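Local coordinates for chitin oligosaccharide binding protein NagB2 (Paenibacillus sp. FPU-7, PDB 7EHU) that binds chitin oligosaccharides as an extracellular solute-binding protein, probably handing N,N'-diacetylchitobiose and N,N',N''-triacetylchitotriose to an ABC-type sugar importer, at residues D196-N201 and L400-Q405; M202-S206 and F273-W277. All coordinates share one frame; numbering follows the deposited sequence.

In the fold
Both contacts are buried and share helix 197-212, contact 1 using its first turn and contact 2 the turn that follows; along the chain, contact 2 is nested within the span closed by contact 1. Contact 1 sets helix against helix, with a glycine at the close approach and a water between amide and carboxylate. Contact 2, nearer the centre of the chain, sets the helix against strand 271-275 through aromatic, aliphatic and sulfur contacts. No direct hydrogen bond crosses either interface. The two meet at the glycan pocket, where Trp-198 CH2 of contact 1 packs 3.9 Å from Trp-277 CZ2 of contact 2, and both touch the chain B sugar.

Contact 1: D196-N201 and L400-Q405; sequences DGWAIN and LEQSVQ. With NAG (2-acetamido-2-deoxy-beta-D-glucopyranose), chain B.
Beside the glycan pocket of this solute-binding protein, the first turn of helix 197-212 crosses 400-405 at 81°, with Gly-197 CA only 4.5 Å from Glu-401 CA. Glycine suits this point, since with no side chain the two backbones can come this close. Glu-401 extends past the opening of the helix, its CG 3.7 Å from Trp-198 N. Its carboxylate does not bond the Asn-201 amide directly; one water accepts from Asn-201 ND2 at 2.9 Å and donates to Glu-401 OE2 at 2.8 Å. The other end of that amide, OD1, faces both Val-404 methyls, CG1 and CG2, with Leu-400 CG and CD2 also close by, and has no polar partner in the model, a buried acceptor in an apolar setting. Ile-200 and Val-404 run alongside each other in opposite senses, CG2 against CG2 at 3.6 Å, as branched aliphatic side chains readily do. Trp-198 turns to the pocket because its CG sits between the backbone N and carbonyl carbon (chi1 77°). One ring face receives the chain B NAG acetamido group, with N2 3.4 Å above the plane. Gln-405 NE2 bonds the carbonyls of Gly-192 and Ser-194, while helices 230-244 and 414-430 pack against Leu-400 and Val-404.

Contact 2: M202-S206 and F273-W277; sequences MLANS and FDGSW. With NAG (2-acetamido-2-deoxy-beta-D-glucopyranose), chain C; NAG (2-acetamido-2-deoxy-beta-D-glucopyranose), chain D; NAG (2-acetamido-2-deoxy-beta-D-glucopyranose), chain B.
Helix 202-206 lies across strand 273-275 at 98°, their axes 8.6 Å apart, in the helix-on-sheet layering of a periplasmic-binding-protein-like fold. Phe-273 fills the interface from the strand: with CG anti to the backbone N (chi1 -164°), its ring reaches the helix. Leu-203 CD1 lies over one face, while Met-202 CB comes in plane at the ring edge, 3.9 Å from Phe-273 CD2. Ser-206 is small enough to sit close by, its OG 3.3 Å from Phe-273 CZ. Met-202, long and flexible, runs on toward the sugar site and bends at its last torsion, bringing its CE 3.4 Å from Asp-274 OD1. Its sulfur makes an oblique Met-aromatic contact with Trp-277, 5.2 Å from the centroid of the six-membered ring. Asp-274 OD1 also accepts from Gly-275 N and bonds Tyr-257 OH, the hydroxyl that Trp-277 NE1 meets too; this network probably helps fix the indole's rotation. The bare CA of Gly-275 lies against one face of that indole, offset toward the rim, a close seat that glycine, with no side chain, can take. The opposite face carries the chain D NAG, its C4 3.8 Å above the ring centre, a CH-pi stacking platform familiar in sugar-binding sites. Beyond the indole, the chain C NAG donates its N2 hydrogen to Trp-277 O at 3.1 Å, nearly straight at 170°.

Contact 1: D196-N201 and L400-Q405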
loop_
_atom_site.group_PDB
_atom_site.type_symbol
_atom_site.label_atom_id
_atom_site.label_comp_id
_atom_site.label_asym_id
_atom_site.label_seq_id
_atom_site.Cartn_x
_atom_site.Cartn_y
_atom_site.Cartn_z
ATOM N N ASP A 196 12.699 -5.235 1.593
ATOM C CA ASP A 196 11.397 -4.881 2.130
ATOM C C ASP A 196 11.420 -3.626 3.007
ATOM O O ASP A 196 10.578 -3.480 3.895
ATOM C CB ASP A 196 10.771 -6.059 2.871
ATOM C CG ASP A 196 10.333 -7.167 1.937
ATOM O OD1 ASP A 196 10.065 -6.880 0.756
ATOM O OD2 ASP A 196 10.123 -8.295 2.419
ATOM N N GLY A 197 12.336 -2.692 2.732
ATOM C CA GLY A 197 12.363 -1.438 3.471
ATOM C C GLY A 197 11.068 -0.648 3.408
ATOM O O GLY A 197 10.772 0.136 4.323
ATOM N N TRP A 198 10.278 -0.839 2.349
ATOM C CA TRP A 198 9.006 -0.135 2.228
ATOM C C TRP A 198 8.101 -0.424 3.426
ATOM O O TRP A 198 7.258 0.408 3.786
ATOM C CB TRP A 198 8.300 -0.523 0.924
ATOM C CG TRP A 198 7.628 -1.865 0.959
ATOM C CD1 TRP A 198 8.192 -3.080 0.673
ATOM C CD2 TRP A 198 6.271 -2.133 1.346
ATOM N NE1 TRP A 198 7.270 -4.078 0.858
ATOM C CE2 TRP A 198 6.086 -3.522 1.268
ATOM C CE3 TRP A 198 5.192 -1.322 1.751
ATOM C CZ2 TRP A 198 4.864 -4.111 1.535
ATOM C CZ3 TRP A 198 4.002 -1.914 2.031
ATOM C CH2 TRP A 198 3.845 -3.294 1.931
ATOM N N ALA A 199 8.238 -1.599 4.042
ATOM C CA ALA A 199 7.396 -1.927 5.193
ATOM C C ALA A 199 7.731 -1.043 6.389
ATOM O O ALA A 199 6.833 -0.652 7.150
ATOM C CB ALA A 199 7.565 -3.398 5.543
ATOM N N ILE A 200 9.016 -0.733 6.578
ATOM C CA ILE A 200 9.408 0.254 7.581
ATOM C C ILE A 200 8.836 1.612 7.211
ATOM O O ILE A 200 8.369 2.366 8.071
ATOM C CB ILE A 200 10.938 0.317 7.718
ATOM C CG1 ILE A 200 11.537 -1.023 8.151
ATOM C CG2 ILE A 200 11.337 1.402 8.728
ATOM C CD1 ILE A 200 13.038 -1.139 7.847
ATOM N N ASN A 201 8.871 1.945 5.923
ATOM C CA ASN A 201 8.383 3.243 5.485
ATOM C C ASN A 201 6.894 3.440 5.710
ATOM O O ASN A 201 6.448 4.588 5.774
ATOM C CB ASN A 201 8.754 3.519 4.029
ATOM C CG ASN A 201 10.219 3.918 3.868
ATOM O OD1 ASN A 201 10.869 4.359 4.813
ATOM N ND2 ASN A 201 10.725 3.788 2.653
ATOM N N LEU A 400 15.023 6.255 0.544
ATOM C CA LEU A 400 14.462 6.228 1.895
ATOM C C LEU A 400 14.418 4.806 2.439
ATOM O O LEU A 400 14.709 4.579 3.617
ATOM C CB LEU A 400 13.075 6.857 1.938
ATOM C CG LEU A 400 12.502 7.027 3.343
ATOM C CD1 LEU A 400 13.337 7.989 4.193
ATOM C CD2 LEU A 400 11.061 7.489 3.286
ATOM N N GLU A 401 14.042 3.832 1.604
ATOM C CA GLU A 401 14.031 2.429 2.024
ATOM C C GLU A 401 15.388 2.003 2.567
ATOM O O GLU A 401 15.485 1.421 3.658
ATOM C CB GLU A 401 13.632 1.532 0.848
ATOM C CG GLU A 401 12.212 1.718 0.427
ATOM C CD GLU A 401 11.854 1.045 -0.884
ATOM O OE1 GLU A 401 12.707 0.328 -1.471
ATOM O OE2 GLU A 401 10.711 1.229 -1.339
ATOM N N GLN A 402 16.447 2.259 1.801
ATOM C CA GLN A 402 17.791 1.936 2.276
ATOM C C GLN A 402 18.114 2.683 3.556
ATOM O O GLN A 402 18.740 2.127 4.474
ATOM C CB GLN A 402 18.825 2.357 1.222
ATOM C CG GLN A 402 18.846 1.566 -0.067
ATOM C CD GLN A 402 18.858 0.066 0.135
ATOM O OE1 GLN A 402 17.902 -0.621 -0.214
ATOM N NE2 GLN A 402 19.957 -0.453 0.680
ATOM N N SER A 403 17.768 3.973 3.597
ATOM C CA SER A 403 18.131 4.815 4.732
ATOM C C SER A 403 17.447 4.375 6.016
ATOM O O SER A 403 18.075 4.385 7.082
ATOM C CB SER A 403 17.852 6.293 4.440
ATOM O OG SER A 403 18.533 6.732 3.271
ATOM N N VAL A 404 16.163 3.991 5.950
ATOM C CA VAL A 404 15.487 3.589 7.185
ATOM C C VAL A 404 16.000 2.235 7.661
ATOM O O VAL A 404 16.047 1.971 8.864
ATOM C CB VAL A 404 13.947 3.616 7.094
ATOM C CG1 VAL A 404 13.421 5.039 6.863
ATOM C CG2 VAL A 404 13.388 2.626 6.045
ATOM N N GLN A 405 16.426 1.369 6.746
ATOM C CA GLN A 405 17.079 0.135 7.164
ATOM C C GLN A 405 18.389 0.449 7.877
ATOM O O GLN A 405 18.694 -0.136 8.927
ATOM C CB GLN A 405 17.302 -0.764 5.949
ATOM C CG GLN A 405 16.035 -1.421 5.418
ATOM C CD GLN A 405 16.268 -2.191 4.142
ATOM O OE1 GLN A 405 17.104 -1.822 3.317
ATOM N NE2 GLN A 405 15.545 -3.286 3.974
HETATM C C1 NAG B . 1.993 -1.129 -1.226
HETATM C C2 NAG B . 3.323 -0.607 -1.711
HETATM C C3 NAG B . 3.704 0.673 -0.968
HETATM C C4 NAG B . 2.580 1.697 -1.070
HETATM C C5 NAG B . 1.262 1.086 -0.602
HETATM C C6 NAG B . 0.076 2.011 -0.772
HETATM C C7 NAG B . 4.980 -2.149 -2.650
HETATM C C8 NAG B . 6.066 -3.145 -2.348
HETATM N N2 NAG B . 4.376 -1.602 -1.593
HETATM O O3 NAG B . 4.907 1.174 -1.538
HETATM O O4 NAG B . 2.832 2.841 -0.258
HETATM O O5 NAG B . 1.002 -0.111 -1.352
HETATM O O6 NAG B . -0.119 2.378 -2.130
HETATM O O7 NAG B . 4.673 -1.842 -3.803
HETATM O O HOH W 1 9.150 2.774 0.393
#

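Contact 2: M202-S206 and F273-W277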
loop_
_atom_site.group_PDB
_atom_site.type_symbol
_atom_site.label_atom_id
_atom_site.label_comp_id
_atom_site.label_asym_id
_atom_site.label_seq_id
_atom_site.Cartn_x
_atom_site.Cartn_y
_atom_site.Cartn_z
ATOM N N MET A 202 6.106 2.374 5.834
ATOM C CA MET A 202 4.701 2.579 6.200
ATOM C C MET A 202 4.623 3.306 7.529
ATOM O O MET A 202 3.926 4.315 7.681
ATOM C CB MET A 202 3.994 1.225 6.319
ATOM C CG MET A 202 3.721 0.549 4.982
ATOM S SD MET A 202 2.486 -0.783 5.117
ATOM C CE MET A 202 3.543 -2.088 5.774
ATOM N N LEU A 203 5.359 2.801 8.508
ATOM C CA LEU A 203 5.375 3.403 9.828
ATOM C C LEU A 203 6.058 4.755 9.807
ATOM O O LEU A 203 5.567 5.711 10.416
ATOM C CB LEU A 203 6.068 2.447 10.794
ATOM C CG LEU A 203 6.115 2.889 12.253
ATOM C CD1 LEU A 203 4.721 3.168 12.809
ATOM C CD2 LEU A 203 6.824 1.834 13.099
ATOM N N ALA A 204 7.187 4.852 9.107
ATOM C CA ALA A 204 7.897 6.121 9.028
ATOM C C ALA A 204 7.019 7.203 8.427
ATOM O O ALA A 204 7.025 8.345 8.901
ATOM C CB ALA A 204 9.173 5.956 8.204
ATOM N N ASN A 205 6.266 6.866 7.376
ATOM C CA ASN A 205 5.438 7.856 6.691
ATOM C C ASN A 205 4.337 8.379 7.592
ATOM O O ASN A 205 4.157 9.601 7.699
ATOM C CB ASN A 205 5.214 7.378 5.240
ATOM C CG ASN A 205 4.270 8.203 4.362
ATOM O OD1 ASN A 205 3.550 7.666 3.512
ATOM N ND2 ASN A 205 4.096 9.475 4.712
ATOM N N SER A 206 3.670 7.505 8.340
ATOM C CA SER A 206 2.675 8.013 9.277
ATOM C C SER A 206 3.307 8.805 10.413
ATOM O O SER A 206 2.693 9.759 10.895
ATOM C CB SER A 206 1.740 6.911 9.768
ATOM O OG SER A 206 0.767 6.609 8.784
ATOM N N PHE A 273 1.752 -2.365 12.074
ATOM C CA PHE A 273 1.365 -1.242 11.233
ATOM C C PHE A 273 1.366 -1.716 9.785
ATOM O O PHE A 273 2.408 -2.143 9.271
ATOM C CB PHE A 273 2.293 -0.036 11.435
ATOM C CG PHE A 273 1.703 1.222 10.877
ATOM C CD1 PHE A 273 0.833 1.975 11.638
ATOM C CD2 PHE A 273 1.931 1.602 9.566
ATOM C CE1 PHE A 273 0.225 3.102 11.118
ATOM C CE2 PHE A 273 1.300 2.729 9.037
ATOM C CZ PHE A 273 0.462 3.481 9.806
ATOM N N ASP A 274 0.202 -1.719 9.153
ATOM C CA ASP A 274 0.107 -2.317 7.830
ATOM C C ASP A 274 -1.088 -1.745 7.093
ATOM O O ASP A 274 -1.939 -1.057 7.671
ATOM C CB ASP A 274 -0.001 -3.847 7.941
ATOM C CG ASP A 274 0.689 -4.585 6.811
ATOM O OD1 ASP A 274 0.754 -4.051 5.674
ATOM O OD2 ASP A 274 1.092 -5.730 7.034
ATOM N N GLY A 275 -1.128 -2.035 5.790
ATOM C CA GLY A 275 -2.245 -1.659 4.974
ATOM C C GLY A 275 -3.411 -2.609 5.098
ATOM O O GLY A 275 -3.276 -3.759 5.524
ATOM N N SER A 276 -4.579 -2.122 4.687
ATOM C CA SER A 276 -5.816 -2.876 4.873
ATOM C C SER A 276 -5.875 -4.103 3.993
ATOM O O SER A 276 -6.700 -4.987 4.247
ATOM C CB SER A 276 -7.032 -1.976 4.746
ATOM O OG SER A 276 -6.964 -1.175 3.587
ATOM N N TRP A 277 -4.982 -4.204 3.012
ATOM C CA TRP A 277 -4.848 -5.412 2.190
ATOM C C TRP A 277 -4.279 -6.592 2.971
ATOM O O TRP A 277 -4.267 -7.708 2.443
ATOM C CB TRP A 277 -3.950 -5.094 0.962
ATOM C CG TRP A 277 -2.558 -4.710 1.409
ATOM C CD1 TRP A 277 -1.585 -5.546 1.895
ATOM C CD2 TRP A 277 -2.004 -3.387 1.488
ATOM N NE1 TRP A 277 -0.480 -4.839 2.282
ATOM C CE2 TRP A 277 -0.712 -3.506 2.041
ATOM C CE3 TRP A 277 -2.479 -2.119 1.142
ATOM C CZ2 TRP A 277 0.096 -2.400 2.270
ATOM C CZ3 TRP A 277 -1.672 -1.025 1.361
ATOM C CH2 TRP A 277 -0.394 -1.171 1.911
HETATM C C1 NAG C . -3.916 -9.540 -1.442
HETATM C C2 NAG C . -2.558 -9.326 -0.751
HETATM C C3 NAG C . -2.129 -7.866 -0.834
HETATM C C4 NAG C . -2.351 -7.274 -2.222
HETATM C C5 NAG C . -3.709 -7.667 -2.782
HETATM C C6 NAG C . -3.917 -7.224 -4.209
HETATM C C7 NAG C . -2.032 -10.755 1.206
HETATM C C8 NAG C . -2.301 -10.972 2.674
HETATM N N2 NAG C . -2.663 -9.718 0.646
HETATM O O1 NAG C . -4.240 -10.886 -1.476
HETATM O O3 NAG C . -0.764 -7.783 -0.429
HETATM O O4 NAG C . -2.426 -5.855 -2.094
HETATM O O5 NAG C . -3.855 -9.087 -2.751
HETATM O O6 NAG C . -2.811 -7.560 -5.029
HETATM O O7 NAG C . -1.255 -11.467 0.566
HETATM C C1 NAG D . -1.298 -5.083 -2.473
HETATM C C2 NAG D . -1.801 -3.652 -2.550
HETATM C C3 NAG D . -0.642 -2.674 -2.712
HETATM C C4 NAG D . 0.467 -2.942 -1.705
HETATM C C5 NAG D . 0.841 -4.416 -1.769
HETATM C C6 NAG D . 1.892 -4.837 -0.773
HETATM C C7 NAG D . -4.059 -3.464 -3.562
HETATM C C8 NAG D . -4.808 -3.343 -4.849
HETATM N N2 NAG D . -2.723 -3.506 -3.668
HETATM O O3 NAG D . -1.169 -1.364 -2.570
HETATM O O4 NAG D . 1.623 -2.189 -2.062
HETATM O O5 NAG D . -0.326 -5.197 -1.486
HETATM O O6 NAG D . 2.253 -6.201 -0.963
HETATM O O7 NAG D . -4.637 -3.499 -2.479
HETATM C C1 NAG B . 1.993 -1.129 -1.226
HETATM C C2 NAG B . 3.323 -0.607 -1.711
HETATM C C3 NAG B . 3.704 0.673 -0.968
HETATM C C4 NAG B . 2.580 1.697 -1.070
HETATM C C5 NAG B . 1.262 1.086 -0.602
HETATM C C6 NAG B . 0.076 2.011 -0.772
HETATM C C7 NAG B . 4.980 -2.149 -2.650
HETATM C C8 NAG B . 6.066 -3.145 -2.348
HETATM N N2 NAG B . 4.376 -1.602 -1.593
HETATM O O3 NAG B . 4.907 1.174 -1.538
HETATM O O4 NAG B . 2.832 2.841 -0.258
HETATM O O5 NAG B . 1.002 -0.111 -1.352
HETATM O O6 NAG B . -0.119 2.378 -2.130
HETATM O O7 NAG B . 4.673 -1.842 -3.803
#